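Local coordinates for protein AA9 family lytic polysaccharide monooxygenase cel61B (Hypocrea jecorina, PDB 2VTC) that oxidatively cleaves the glycosidic bonds of cellulose and related polysaccharides as a secreted, copper-dependent lytic polysaccharide monooxygenase, at residues 180-185 against 191-196; 147-152 against 228-233; 114-119 against 219-224. All coordinates share one frame; numbering follows the deposited sequence.

Contact 1: residues 180-185 against 191-196; sequences LLAAHG and GMQNYP. With NI (nickel (II) ion), chain E.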
ATOM      1  N   LEU A 180       2.147   3.943  -2.942  1.00 16.61           N
ATOM      2  CA  LEU A 180       2.376   5.071  -3.850  1.00 16.57           C
ATOM      3  C   LEU A 180       3.710   4.846  -4.519  1.00 16.68           C
ATOM      4  O   LEU A 180       4.715   4.549  -3.855  1.00 16.57           O
ATOM      5  CB  LEU A 180       2.402   6.405  -3.082  1.00 16.48           C
ATOM      6  CG  LEU A 180       1.280   6.653  -2.074  1.00 17.48           C
ATOM      7  CD1 LEU A 180       1.428   8.008  -1.369  1.00 18.59           C
ATOM      8  CD2 LEU A 180      -0.076   6.542  -2.668  1.00 18.89           C
ATOM      9  N   LEU A 181       3.741   4.977  -5.845  1.00 16.15           N
ATOM     10  CA  LEU A 181       5.012   4.844  -6.559  1.00 17.35           C
ATOM     11  C   LEU A 181       5.380   6.233  -7.086  1.00 17.95           C
ATOM     12  O   LEU A 181       4.953   6.607  -8.190  1.00 18.42           O
ATOM     13  CB  LEU A 181       4.915   3.862  -7.718  1.00 18.10           C
ATOM     14  CG  LEU A 181       4.732   2.375  -7.314  1.00 19.72           C
ATOM     15  CD1 LEU A 181       3.253   2.117  -7.061  1.00 20.95           C
ATOM     16  CD2 LEU A 181       5.251   1.489  -8.413  1.00 23.48           C
ATOM     17  N   ALA A 182       6.137   6.991  -6.288  1.00 17.99           N
ATOM     18  CA  ALA A 182       6.494   8.392  -6.643  1.00 18.12           C
ATOM     19  C   ALA A 182       7.562   8.372  -7.731  1.00 18.43           C
ATOM     20  O   ALA A 182       8.666   7.791  -7.590  1.00 17.55           O
ATOM     21  CB  ALA A 182       6.944   9.181  -5.388  1.00 18.59           C
ATOM     22  N   ALA A 183       7.217   9.023  -8.855  1.00 18.89           N
ATOM     23  CA  ALA A 183       7.927   8.835 -10.100  1.00 19.13           C
ATOM     24  C   ALA A 183       8.757  10.048 -10.578  1.00 20.26           C
ATOM     25  O   ALA A 183       9.276  10.003 -11.680  1.00 20.43           O
ATOM     26  CB  ALA A 183       6.933   8.405 -11.215  1.00 18.80           C
ATOM     27  N   HIS A 184       8.876  11.085  -9.750  1.00 20.90           N
ATOM     28  CA  HIS A 184       9.686  12.279 -10.133  1.00 22.92           C
ATOM     29  C   HIS A 184      11.111  11.937 -10.576  1.00 23.49           C
ATOM     30  O   HIS A 184      11.699  12.655 -11.423  1.00 23.79           O
ATOM     31  CB  HIS A 184       9.690  13.336  -9.035  1.00 23.63           C
ATOM     32  CG  HIS A 184       9.926  12.784  -7.665  1.00 25.80           C
ATOM     33  ND1 HIS A 184      11.144  12.868  -7.025  1.00 28.86           N
ATOM     34  CD2 HIS A 184       9.095  12.135  -6.816  1.00 25.83           C
ATOM     35  CE1 HIS A 184      11.053  12.296  -5.836  1.00 23.19           C
ATOM     36  NE2 HIS A 184       9.825  11.831  -5.688  1.00 28.67           N
ATOM     37  N   GLY A 185      11.680  10.867 -10.010  1.00 22.60           N
ATOM     38  CA  GLY A 185      13.012  10.385 -10.372  1.00 22.02           C
ATOM     39  C   GLY A 185      13.083   9.155 -11.259  1.00 21.53           C
ATOM     40  O   GLY A 185      14.159   8.586 -11.464  1.00 21.72           O
ATOM     41  N   GLY A 191      15.517   4.909  -9.735  1.00 20.24           N
ATOM     42  CA  GLY A 191      14.919   6.196  -9.360  1.00 19.99           C
ATOM     43  C   GLY A 191      13.509   6.207  -8.798  1.00 17.90           C
ATOM     44  O   GLY A 191      13.176   7.080  -7.999  1.00 19.24           O
ATOM     45  N   MET A 192      12.684   5.242  -9.225  1.00 18.00           N
ATOM     46  CA  MET A 192      11.321   5.073  -8.693  1.00 18.01           C
ATOM     47  C   MET A 192      11.354   4.937  -7.170  1.00 17.42           C
ATOM     48  O   MET A 192      12.236   4.250  -6.626  1.00 19.60           O
ATOM     49  CB  MET A 192      10.662   3.828  -9.316  1.00 17.43           C
ATOM     50  CG  MET A 192       9.215   3.615  -8.891  1.00 18.69           C
ATOM     51  SD  MET A 192       8.065   4.990  -9.231  1.00 20.64           S
ATOM     52  CE  MET A 192       7.583   4.557 -10.900  1.00 20.40           C
ATOM     53  N   GLN A 193      10.426   5.600  -6.485  1.00 17.30           N
ATOM     54  CA  GLN A 193      10.355   5.492  -5.023  1.00 17.30           C
ATOM     55  C   GLN A 193       9.058   4.799  -4.625  1.00 17.20           C
ATOM     56  O   GLN A 193       7.991   5.373  -4.806  1.00 16.54           O
ATOM     57  CB  GLN A 193      10.425   6.861  -4.333  1.00 18.00           C
ATOM     58  CG  GLN A 193      11.721   7.629  -4.619  1.00 19.60           C
ATOM     59  CD  GLN A 193      11.765   9.055  -4.065  1.00 17.68           C
ATOM     60  OE1 GLN A 193      12.816   9.712  -4.174  1.00 26.16           O
ATOM     61  NE2 GLN A 193      10.687   9.541  -3.505  1.00 18.00           N
ATOM     62  N   ASN A 194       9.148   3.619  -3.975  1.00 15.58           N
ATOM     63  CA  ASN A 194       7.933   2.886  -3.563  1.00 15.84           C
ATOM     64  C   ASN A 194       7.597   3.141  -2.093  1.00 15.31           C
ATOM     65  O   ASN A 194       8.489   3.020  -1.223  1.00 17.01           O
ATOM     66  CB  ASN A 194       8.083   1.358  -3.770  1.00 15.32           C
ATOM     67  CG  ASN A 194       8.070   0.927  -5.232  1.00 17.45           C
ATOM     68  OD1 ASN A 194       7.350  -0.028  -5.614  1.00 21.21           O
ATOM     69  ND2 ASN A 194       8.908   1.534  -6.040  1.00 14.80           N
ATOM     70  N   TYR A 195       6.333   3.434  -1.809  1.00 16.18           N
ATOM     71  CA  TYR A 195       5.870   3.668  -0.433  1.00 16.27           C
ATOM     72  C   TYR A 195       4.738   2.687  -0.076  1.00 15.72           C
ATOM     73  O   TYR A 195       3.588   3.090  -0.024  1.00 16.29           O
ATOM     74  CB  TYR A 195       5.368   5.119  -0.223  1.00 18.01           C
ATOM     75  CG  TYR A 195       6.405   6.208  -0.488  1.00 18.87           C
ATOM     76  CD1 TYR A 195       7.074   6.832   0.573  1.00 18.04           C
ATOM     77  CD2 TYR A 195       6.720   6.605  -1.804  1.00 18.43           C
ATOM     78  CE1 TYR A 195       8.058   7.828   0.334  1.00 20.46           C
ATOM     79  CE2 TYR A 195       7.696   7.608  -2.057  1.00 19.44           C
ATOM     80  CZ  TYR A 195       8.346   8.210  -0.982  1.00 20.90           C
ATOM     81  OH  TYR A 195       9.296   9.197  -1.240  1.00 21.52           O
ATOM     82  N   PRO A 196       5.083   1.399   0.186  1.00 15.74           N
ATOM     83  CA  PRO A 196       4.036   0.434   0.571  1.00 15.82           C
ATOM     84  C   PRO A 196       3.660   0.535   2.053  1.00 15.67           C
ATOM     85  O   PRO A 196       4.525   0.765   2.909  1.00 15.78           O
ATOM     86  CB  PRO A 196       4.678  -0.925   0.277  1.00 14.78           C
ATOM     87  CG  PRO A 196       6.140  -0.717   0.499  1.00 15.35           C
ATOM     88  CD  PRO A 196       6.396   0.747   0.039  1.00 15.96           C
TER
HETATM   89 NI    NI E1231       9.214  11.515  -0.291  1.00 23.54          NI
HETATM   90  O   HOH W   1      11.063   8.912  -8.101  1.00 23.83           O
HETATM   91  O   HOH W   2       9.861  13.477   0.300  1.00 27.02           O
HETATM   92  O   HOH W   3      10.203  11.129  -0.874  1.00 11.52           O
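Met192 brings its sulfur up against Leu181, SD standing 3.7 Å from Leu181 CB, and these two side chains make the apolar centre of the beta hairpin formed by strands 172-182 and 193-204, whose other face carries the metal site of this AA9 monooxygenase. With chi1 at -176° the Met192 chain leaves on the far side from its backbone N, then bends at chi2 and chi3, and this brings CE back to Ala183 CB at 3.9 Å although the CB itself starts out away from the opposite segment. Beside it, Leu181 and Asn194 run alongside each other in the same direction, a non-hydrogen-bonded antiparallel pair.

The hydrogen-bonded pairs put Leu180, Ala182, Gln193 and Tyr195 on the other side of the sheet. Gln193 N gives Ala182 O a straight bond of 3.0 Å in the carbonyl plane, Ala182 N returns one to Gln193 O, and Tyr195 N reaches Leu180 O at 2.8 Å. Leu180 O also lies in the plane of the Tyr195 ring, at its edge, while Ala182 CB comes to Tyr195 CE2 at 3.8 Å. Trp106 meets the tyrosine ring edge-to-face.

At the polar end, the ring of His184 and the amide of Gln193 cross with their planes nearly perpendicular (88°). As in related enzymes, both probably bind O2, and His184 also stacks on His108. Tyr195 OH binds the nickel ion at 2.5 Å, together with His20 and His108; in the working enzyme this is the catalytic copper site. Where the strands part, one water accepts from Gly185 N and donates to both Ala182 O and Gly191 O, the last at 2.8 Å.

Contact 2: residues 147-152 against 228-233; sequences QVWAQQ and ILFNPY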
ATOM      1  N   GLN A 147      -2.924  15.151 -18.227  1.00 19.97           N
ATOM      2  CA  GLN A 147      -1.535  14.835 -17.806  1.00 20.71           C
ATOM      3  C   GLN A 147      -1.324  14.879 -16.276  1.00 20.69           C
ATOM      4  O   GLN A 147      -0.184  15.023 -15.793  1.00 21.60           O
ATOM      5  CB  GLN A 147      -0.492  15.691 -18.562  1.00 20.93           C
ATOM      6  CG  GLN A 147      -0.486  15.467 -20.075  1.00 22.12           C
ATOM      7  CD  GLN A 147       0.081  14.124 -20.510  1.00 21.78           C
ATOM      8  OE1 GLN A 147       1.258  13.834 -20.294  1.00 22.79           O
ATOM      9  NE2 GLN A 147      -0.746  13.310 -21.174  1.00 21.13           N
ATOM     10  N   VAL A 148      -2.418  14.715 -15.535  1.00 20.11           N
ATOM     11  CA  VAL A 148      -2.397  14.739 -14.068  1.00 19.38           C
ATOM     12  C   VAL A 148      -2.411  13.324 -13.497  1.00 19.40           C
ATOM     13  O   VAL A 148      -3.255  12.503 -13.858  1.00 19.74           O
ATOM     14  CB  VAL A 148      -3.576  15.548 -13.470  1.00 19.65           C
ATOM     15  CG1 VAL A 148      -3.546  15.524 -11.954  1.00 20.76           C
ATOM     16  CG2 VAL A 148      -3.475  17.000 -13.904  1.00 19.98           C
ATOM     17  N   TRP A 149      -1.454  13.071 -12.605  1.00 19.10           N
ATOM     18  CA  TRP A 149      -1.301  11.746 -11.960  1.00 19.43           C
ATOM     19  C   TRP A 149      -2.206  11.529 -10.751  1.00 19.38           C
ATOM     20  O   TRP A 149      -2.617  12.470 -10.056  1.00 19.37           O
ATOM     21  CB  TRP A 149       0.147  11.576 -11.504  1.00 18.88           C
ATOM     22  CG  TRP A 149       1.108  11.362 -12.592  1.00 18.93           C
ATOM     23  CD1 TRP A 149       1.886  12.321 -13.217  1.00 18.07           C
ATOM     24  CD2 TRP A 149       1.440  10.117 -13.207  1.00 17.95           C
ATOM     25  NE1 TRP A 149       2.668  11.731 -14.184  1.00 17.74           N
ATOM     26  CE2 TRP A 149       2.416  10.380 -14.202  1.00 18.70           C
ATOM     27  CE3 TRP A 149       0.988   8.796 -13.028  1.00 18.42           C
ATOM     28  CZ2 TRP A 149       2.946   9.374 -15.022  1.00 16.44           C
ATOM     29  CZ3 TRP A 149       1.536   7.790 -13.833  1.00 17.84           C
ATOM     30  CH2 TRP A 149       2.517   8.075 -14.795  1.00 19.48           C
ATOM     31  N   ALA A 150      -2.483  10.252 -10.476  1.00 19.93           N
ATOM     32  CA  ALA A 150      -3.206   9.868  -9.262  1.00 19.77           C
ATOM     33  C   ALA A 150      -2.633  10.523  -7.998  1.00 19.25           C
ATOM     34  O   ALA A 150      -3.392  10.928  -7.121  1.00 19.70           O
ATOM     35  CB  ALA A 150      -3.220   8.331  -9.117  1.00 20.35           C
ATOM     36  N   GLN A 151      -1.307  10.634  -7.906  1.00 19.91           N
ATOM     37  CA  GLN A 151      -0.705  11.232  -6.692  1.00 20.04           C
ATOM     38  C   GLN A 151      -1.022  12.728  -6.513  1.00 21.03           C
ATOM     39  O   GLN A 151      -1.154  13.211  -5.388  1.00 20.38           O
ATOM     40  CB  GLN A 151       0.783  10.925  -6.610  1.00 20.30           C
ATOM     41  CG  GLN A 151       1.043   9.496  -6.043  1.00 19.24           C
ATOM     42  CD  GLN A 151       2.493   9.120  -6.025  1.00 16.99           C
ATOM     43  OE1 GLN A 151       3.306   9.774  -5.378  1.00 19.42           O
ATOM     44  NE2 GLN A 151       2.841   8.045  -6.736  1.00 16.98           N
ATOM     45  N   GLN A 152      -1.181  13.447  -7.626  1.00 22.46           N
ATOM     46  CA  GLN A 152      -1.693  14.826  -7.552  1.00 23.56           C
ATOM     47  C   GLN A 152      -3.138  14.844  -7.036  1.00 23.23           C
ATOM     48  O   GLN A 152      -3.501  15.682  -6.196  1.00 23.80           O
ATOM     49  CB  GLN A 152      -1.536  15.543  -8.909  1.00 23.57           C
ATOM     50  CG  GLN A 152      -2.031  17.003  -8.932  1.00 26.64           C
ATOM     51  CD  GLN A 152      -1.357  17.897  -7.906  1.00 27.16           C
ATOM     52  OE1 GLN A 152      -2.007  18.397  -6.993  1.00 32.27           O
ATOM     53  NE2 GLN A 152      -0.063  18.111  -8.056  1.00 30.27           N
ATOM     54  N   ILE A 228       8.070   1.606 -14.396  1.00 18.65           N
ATOM     55  CA  ILE A 228       9.020   1.808 -13.296  1.00 18.50           C
ATOM     56  C   ILE A 228      10.164   2.737 -13.749  1.00 19.13           C
ATOM     57  O   ILE A 228      10.565   3.660 -13.014  1.00 18.79           O
ATOM     58  CB  ILE A 228       9.620   0.454 -12.797  1.00 19.03           C
ATOM     59  CG1 ILE A 228       8.545  -0.411 -12.108  1.00 18.18           C
ATOM     60  CG2 ILE A 228      10.890   0.665 -11.896  1.00 19.01           C
ATOM     61  CD1 ILE A 228       7.911   0.173 -10.840  1.00 18.88           C
ATOM     62  N   LEU A 229      10.646   2.463 -14.959  1.00 19.62           N
ATOM     63  CA  LEU A 229      11.731   3.239 -15.586  1.00 20.49           C
ATOM     64  C   LEU A 229      11.179   3.949 -16.837  1.00 19.80           C
ATOM     65  O   LEU A 229      10.960   3.312 -17.865  1.00 19.64           O
ATOM     66  CB  LEU A 229      12.869   2.315 -15.969  1.00 20.08           C
ATOM     67  CG  LEU A 229      14.128   2.924 -16.627  1.00 22.21           C
ATOM     68  CD1 LEU A 229      14.882   3.804 -15.635  1.00 22.78           C
ATOM     69  CD2 LEU A 229      15.014   1.837 -17.201  1.00 22.12           C
ATOM     70  N   PHE A 230      10.940   5.247 -16.694  1.00 20.57           N
ATOM     71  CA  PHE A 230      10.278   6.042 -17.745  1.00 20.60           C
ATOM     72  C   PHE A 230      10.469   7.519 -17.477  1.00 21.42           C
ATOM     73  O   PHE A 230      10.793   7.932 -16.366  1.00 21.30           O
ATOM     74  CB  PHE A 230       8.772   5.685 -17.841  1.00 20.44           C
ATOM     75  CG  PHE A 230       7.926   6.323 -16.773  1.00 20.39           C
ATOM     76  CD1 PHE A 230       7.144   7.446 -17.050  1.00 19.16           C
ATOM     77  CD2 PHE A 230       7.908   5.808 -15.472  1.00 18.55           C
ATOM     78  CE1 PHE A 230       6.389   8.067 -16.067  1.00 18.44           C
ATOM     79  CE2 PHE A 230       7.137   6.397 -14.483  1.00 18.75           C
ATOM     80  CZ  PHE A 230       6.359   7.529 -14.765  1.00 20.14           C
ATOM     81  N   ASN A 231      10.232   8.342 -18.505  1.00 22.45           N
ATOM     82  CA  ASN A 231      10.419   9.771 -18.370  1.00 23.17           C
ATOM     83  C   ASN A 231       9.104  10.467 -17.999  1.00 23.15           C
ATOM     84  O   ASN A 231       8.183  10.496 -18.810  1.00 24.56           O
ATOM     85  CB  ASN A 231      10.987  10.341 -19.690  1.00 23.09           C
ATOM     86  CG  ASN A 231      11.346  11.806 -19.593  1.00 24.70           C
ATOM     87  OD1 ASN A 231      11.280  12.421 -18.526  1.00 25.83           O
ATOM     88  ND2 ASN A 231      11.721  12.390 -20.742  1.00 27.05           N
ATOM     89  N   PRO A 232       8.999  11.024 -16.776  1.00 23.82           N
ATOM     90  CA  PRO A 232       7.769  11.723 -16.387  1.00 24.38           C
ATOM     91  C   PRO A 232       7.666  13.176 -16.884  1.00 25.16           C
ATOM     92  O   PRO A 232       6.641  13.822 -16.689  1.00 25.72           O
ATOM     93  CB  PRO A 232       7.830  11.704 -14.862  1.00 24.35           C
ATOM     94  CG  PRO A 232       9.331  11.787 -14.582  1.00 24.11           C
ATOM     95  CD  PRO A 232       9.999  11.016 -15.687  1.00 23.58           C
ATOM     96  N   TYR A 233       8.718  13.678 -17.514  1.00 26.25           N
ATOM     97  CA  TYR A 233       8.808  15.103 -17.843  1.00 26.82           C
ATOM     98  C   TYR A 233       8.623  15.346 -19.335  1.00 27.63           C
ATOM     99  O   TYR A 233       9.289  16.198 -19.934  1.00 28.32           O
ATOM    100  CB  TYR A 233      10.141  15.669 -17.347  1.00 27.21           C
ATOM    101  CG  TYR A 233      10.303  15.551 -15.849  1.00 26.95           C
ATOM    102  CD1 TYR A 233       9.345  16.078 -14.989  1.00 27.47           C
ATOM    103  CD2 TYR A 233      11.408  14.915 -15.292  1.00 28.04           C
ATOM    104  CE1 TYR A 233       9.469  15.971 -13.605  1.00 28.14           C
ATOM    105  CE2 TYR A 233      11.553  14.806 -13.897  1.00 27.40           C
ATOM    106  CZ  TYR A 233      10.572  15.340 -13.066  1.00 28.13           C
ATOM    107  OH  TYR A 233      10.668  15.272 -11.690  1.00 27.25           O
TER
HETATM  108  O   HOH W   4       4.114  13.262 -16.140  1.00 22.54           O
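Trp149 and Phe230 reach for each other from opposite directions and meet through two atoms apiece: CZ2 and CH2 of the indole against CE1 and CZ of the phenyl ring. The closest pair is Trp149 CZ2 to Phe230 CE1, 3.8 Å, and Trp149 CH2 lies 3.9 Å from Phe230 CZ. The rings are inclined by 50° with the centroid of the indole's six-membered ring 5.9 Å from that of Phe230, an oblique aromatic pair. Phe230 has its CG lodged between its own backbone N and carbonyl carbon (chi1 79°), which sends the ring from the extended loop toward the tryptophan.

A water makes the second link. It accepts from Trp149 NE1 at 2.9 Å, lying in the plane of the indole at its edge, and donates to Pro232 O at 2.6 Å, so the water satisfies the indole N-H and links it to the loop backbone.

Further out, the local backbone and a third ring place the pair. Trp149 is at the N-cap position of helix 150-156. On the loop, Asn231 OD1 accepts from Tyr233 N at 3.0 Å in an Asx turn, the donor standing above the carbonyl plane; this turn holds the chain around Pro232. Tyr239 joins both rings, edge-to-face with Trp149 and obliquely with Phe230, making a three-ring cluster that joins the helix start to the C-terminal loop. With no direct hydrogen bond between the two segments, their fit depends on the shapes of the rings, and the water carries the polar link.

Contact 3: residues 114-119 against 219-224; sequences VTYVVE and QLYKPT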
ATOM      1  N   VAL A 114      -1.431   2.123  -6.327  1.00 16.28           N
ATOM      2  CA  VAL A 114      -1.952   0.752  -6.455  1.00 15.88           C
ATOM      3  C   VAL A 114      -2.217   0.176  -5.050  1.00 15.40           C
ATOM      4  O   VAL A 114      -1.540   0.549  -4.079  1.00 15.86           O
ATOM      5  CB  VAL A 114      -0.955  -0.175  -7.223  1.00 16.71           C
ATOM      6  CG1 VAL A 114      -0.764   0.271  -8.692  1.00 16.28           C
ATOM      7  CG2 VAL A 114       0.412  -0.233  -6.507  1.00 18.60           C
ATOM      8  N   THR A 115      -3.215  -0.713  -4.961  1.00 15.60           N
ATOM      9  CA  THR A 115      -3.529  -1.412  -3.703  1.00 15.09           C
ATOM     10  C   THR A 115      -3.727  -2.903  -3.970  1.00 14.89           C
ATOM     11  O   THR A 115      -4.354  -3.299  -4.960  1.00 14.84           O
ATOM     12  CB  THR A 115      -4.788  -0.834  -3.019  1.00 15.03           C
ATOM     13  OG1 THR A 115      -4.660   0.595  -2.966  1.00 17.00           O
ATOM     14  CG2 THR A 115      -4.946  -1.337  -1.586  1.00 15.08           C
ATOM     15  N   TYR A 116      -3.179  -3.712  -3.064  1.00 15.20           N
ATOM     16  CA  TYR A 116      -3.254  -5.180  -3.183  1.00 14.88           C
ATOM     17  C   TYR A 116      -3.892  -5.753  -1.918  1.00 15.45           C
ATOM     18  O   TYR A 116      -3.927  -5.088  -0.857  1.00 16.14           O
ATOM     19  CB  TYR A 116      -1.846  -5.783  -3.324  1.00 14.50           C
ATOM     20  CG  TYR A 116      -1.029  -5.301  -4.514  1.00 14.56           C
ATOM     21  CD1 TYR A 116      -0.989  -6.021  -5.706  1.00 14.46           C
ATOM     22  CD2 TYR A 116      -0.264  -4.121  -4.424  1.00 13.97           C
ATOM     23  CE1 TYR A 116      -0.245  -5.571  -6.809  1.00 15.60           C
ATOM     24  CE2 TYR A 116       0.480  -3.667  -5.507  1.00 15.91           C
ATOM     25  CZ  TYR A 116       0.499  -4.399  -6.688  1.00 14.82           C
ATOM     26  OH  TYR A 116       1.264  -3.963  -7.759  1.00 16.73           O
ATOM     27  N   VAL A 117      -4.344  -7.003  -2.029  1.00 15.93           N
ATOM     28  CA  VAL A 117      -4.827  -7.767  -0.863  1.00 15.93           C
ATOM     29  C   VAL A 117      -4.224  -9.175  -0.868  1.00 15.77           C
ATOM     30  O   VAL A 117      -3.919  -9.709  -1.920  1.00 15.51           O
ATOM     31  CB  VAL A 117      -6.378  -7.804  -0.822  1.00 16.18           C
ATOM     32  CG1 VAL A 117      -6.945  -8.521  -2.028  1.00 17.30           C
ATOM     33  CG2 VAL A 117      -6.905  -8.388   0.512  1.00 16.71           C
ATOM     34  N   VAL A 118      -3.996  -9.711   0.325  1.00 15.09           N
ATOM     35  CA  VAL A 118      -3.517 -11.077   0.496  1.00 17.57           C
ATOM     36  C   VAL A 118      -4.276 -11.723   1.666  1.00 16.51           C
ATOM     37  O   VAL A 118      -4.576 -11.066   2.674  1.00 17.34           O
ATOM     38  CB  VAL A 118      -2.023 -11.107   0.826  1.00 16.44           C
ATOM     39  CG1 VAL A 118      -1.797 -10.603   2.213  1.00 24.32           C
ATOM     40  CG2 VAL A 118      -1.491 -12.503   0.741  1.00 23.26           C
ATOM     41  N   GLU A 119      -4.546 -13.023   1.541  1.00 16.85           N
ATOM     42  CA  GLU A 119      -5.131 -13.774   2.652  1.00 17.35           C
ATOM     43  C   GLU A 119      -4.060 -14.343   3.598  1.00 17.44           C
ATOM     44  O   GLU A 119      -2.951 -14.679   3.174  1.00 17.67           O
ATOM     45  CB  GLU A 119      -6.046 -14.887   2.120  1.00 17.48           C
ATOM     46  CG  GLU A 119      -6.905 -15.522   3.234  1.00 17.47           C
ATOM     47  CD  GLU A 119      -7.830 -16.642   2.742  1.00 19.11           C
ATOM     48  OE1 GLU A 119      -7.926 -16.883   1.521  1.00 18.56           O
ATOM     49  OE2 GLU A 119      -8.463 -17.273   3.629  1.00 23.25           O
ATOM     50  N   GLN A 219       8.031 -10.401  -6.476  1.00 18.59           N
ATOM     51  CA  GLN A 219       7.849 -10.614  -7.910  1.00 19.33           C
ATOM     52  C   GLN A 219       6.933  -9.551  -8.553  1.00 18.62           C
ATOM     53  O   GLN A 219       6.614  -9.649  -9.736  1.00 19.08           O
ATOM     54  CB  GLN A 219       7.313 -12.032  -8.179  1.00 19.76           C
ATOM     55  CG  GLN A 219       8.331 -13.143  -7.921  1.00 22.05           C
ATOM     56  CD  GLN A 219       7.730 -14.559  -8.040  1.00 23.33           C
ATOM     57  OE1 GLN A 219       6.729 -14.781  -8.733  1.00 31.61           O
ATOM     58  NE2 GLN A 219       8.344 -15.513  -7.356  1.00 30.38           N
ATOM     59  N   LEU A 220       6.538  -8.537  -7.784  1.00 16.68           N
ATOM     60  CA  LEU A 220       5.616  -7.512  -8.316  1.00 16.66           C
ATOM     61  C   LEU A 220       6.253  -6.659  -9.399  1.00 17.54           C
ATOM     62  O   LEU A 220       5.620  -6.403 -10.437  1.00 17.58           O
ATOM     63  CB  LEU A 220       5.063  -6.602  -7.223  1.00 17.01           C
ATOM     64  CG  LEU A 220       4.172  -7.263  -6.175  1.00 15.18           C
ATOM     65  CD1 LEU A 220       3.936  -6.284  -5.057  1.00 16.33           C
ATOM     66  CD2 LEU A 220       2.819  -7.756  -6.741  1.00 16.18           C
ATOM     67  N   TYR A 221       7.500  -6.244  -9.157  1.00 17.70           N
ATOM     68  CA  TYR A 221       8.171  -5.228  -9.988  1.00 17.45           C
ATOM     69  C   TYR A 221       9.640  -5.554 -10.269  1.00 18.83           C
ATOM     70  O   TYR A 221      10.326  -6.139  -9.418  1.00 18.66           O
ATOM     71  CB  TYR A 221       8.189  -3.879  -9.271  1.00 16.93           C
ATOM     72  CG  TYR A 221       6.896  -3.452  -8.647  1.00 16.06           C
ATOM     73  CD1 TYR A 221       5.769  -3.250  -9.439  1.00 15.43           C
ATOM     74  CD2 TYR A 221       6.803  -3.223  -7.257  1.00 14.57           C
ATOM     75  CE1 TYR A 221       4.566  -2.855  -8.869  1.00 16.38           C
ATOM     76  CE2 TYR A 221       5.607  -2.809  -6.674  1.00 13.18           C
ATOM     77  CZ  TYR A 221       4.487  -2.630  -7.503  1.00 14.32           C
ATOM     78  OH  TYR A 221       3.293  -2.215  -6.968  1.00 14.62           O
ATOM     79  N   LYS A 222      10.102  -5.142 -11.456  1.00 19.77           N
ATOM     80  CA  LYS A 222      11.522  -5.207 -11.839  1.00 20.61           C
ATOM     81  C   LYS A 222      12.026  -3.776 -12.124  1.00 21.10           C
ATOM     82  O   LYS A 222      11.240  -2.913 -12.542  1.00 21.08           O
ATOM     83  CB  LYS A 222      11.730  -6.113 -13.061  1.00 22.03           C
ATOM     84  CG  LYS A 222      11.368  -7.572 -12.810  1.00 25.14           C
ATOM     85  CD  LYS A 222      11.908  -8.488 -13.890  1.00 31.94           C
ATOM     86  CE  LYS A 222      11.321  -9.898 -13.761  1.00 34.95           C
ATOM     87  NZ  LYS A 222      11.898 -10.871 -14.742  1.00 38.87           N
ATOM     88  N   PRO A 223      13.324  -3.497 -11.866  1.00 21.05           N
ATOM     89  CA  PRO A 223      13.845  -2.126 -12.067  1.00 21.05           C
ATOM     90  C   PRO A 223      13.732  -1.574 -13.493  1.00 22.17           C
ATOM     91  O   PRO A 223      13.820  -0.353 -13.675  1.00 22.43           O
ATOM     92  CB  PRO A 223      15.312  -2.249 -11.653  1.00 21.68           C
ATOM     93  CG  PRO A 223      15.304  -3.416 -10.674  1.00 20.30           C
ATOM     94  CD  PRO A 223      14.364  -4.384 -11.311  1.00 21.02           C
ATOM     95  N   THR A 224      13.516  -2.463 -14.456  1.00 21.97           N
ATOM     96  CA  THR A 224      13.412  -2.092 -15.883  1.00 23.12           C
ATOM     97  C   THR A 224      12.000  -2.132 -16.461  1.00 22.98           C
ATOM     98  O   THR A 224      11.818  -1.950 -17.682  1.00 22.97           O
ATOM     99  CB  THR A 224      14.307  -3.009 -16.751  1.00 23.66           C
ATOM    100  OG1 THR A 224      13.951  -4.384 -16.526  1.00 25.77           O
ATOM    101  CG2 THR A 224      15.809  -2.773 -16.431  1.00 25.52           C
TER
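Tyr116 turns from strand 113-119 to meet Leu220 and Tyr221 of the loop opposite. Its CB points toward that loop, and with CG anti to the carbonyl carbon (chi1 -59°) the ring is carried across to it. Along one side of the ring, CE1 touches Leu220 CD2 at 3.8 Å, and CZ lies 4.1 Å from the same Leu220 CD2. The other methyl of Leu220, CD1, sits over one face of the Tyr116 ring, shifted toward the rim. On the far side of the ring, Tyr116 CE2 comes within 3.5 Å of Tyr221 OH, which lies near the plane at the edge.

This strand runs between 133-143 and 172-182 in the larger sheet of the beta-sandwich, the immunoglobulin-like core of AA9 enzymes; the loop after strand 215-216 lies against this sheet, and the tyrosine bridges the two. Neighbouring strands flank it too, with Trp134 and Lys136 on one and Arg177 on the other.

At the tip, Tyr116 OH donates to Tyr221 OH, 2.8 Å away. The two phenols arrive from opposite directions, and Tyr116 OH is also 3.5 Å from Tyr221 CZ. Tyr221 OH has a second partner, Glu179 OE1 of strand 172-182, so two hydrogen bonds grip this buried oxygen; the carboxylate would probably polarise the phenol pair. Leu220 also packs on its own neighbour, its CB centred 3.7 Å above the Tyr221 ring. The Val114 and Tyr221 side chains pass each other in opposite directions, Val114 CG2 coming to 3.5 Å from Tyr221 OH.

Overall arrangement
Contacts 1 and 3 are buried and contact 2 is only partly so, its centre about 18 Å from the centre of the chain. Contact 1 is strand pairing, with backbone bonds and a metal site on one face; contact 3 sets a loop against the same sheet through a phenol pair and a leucine; contact 2 rests on two rings and a water. They adjoin: Leu181 CD1 of contact 1 packs on Val114 CG2 of contact 3, and Gln151 NE2 of contact 2 probably bonds Leu181 O. The long loop after strand 215-216 supplies a segment to each of contacts 2 and 3, and Ile228 CG2 of the former packs against Pro223 O of the latter.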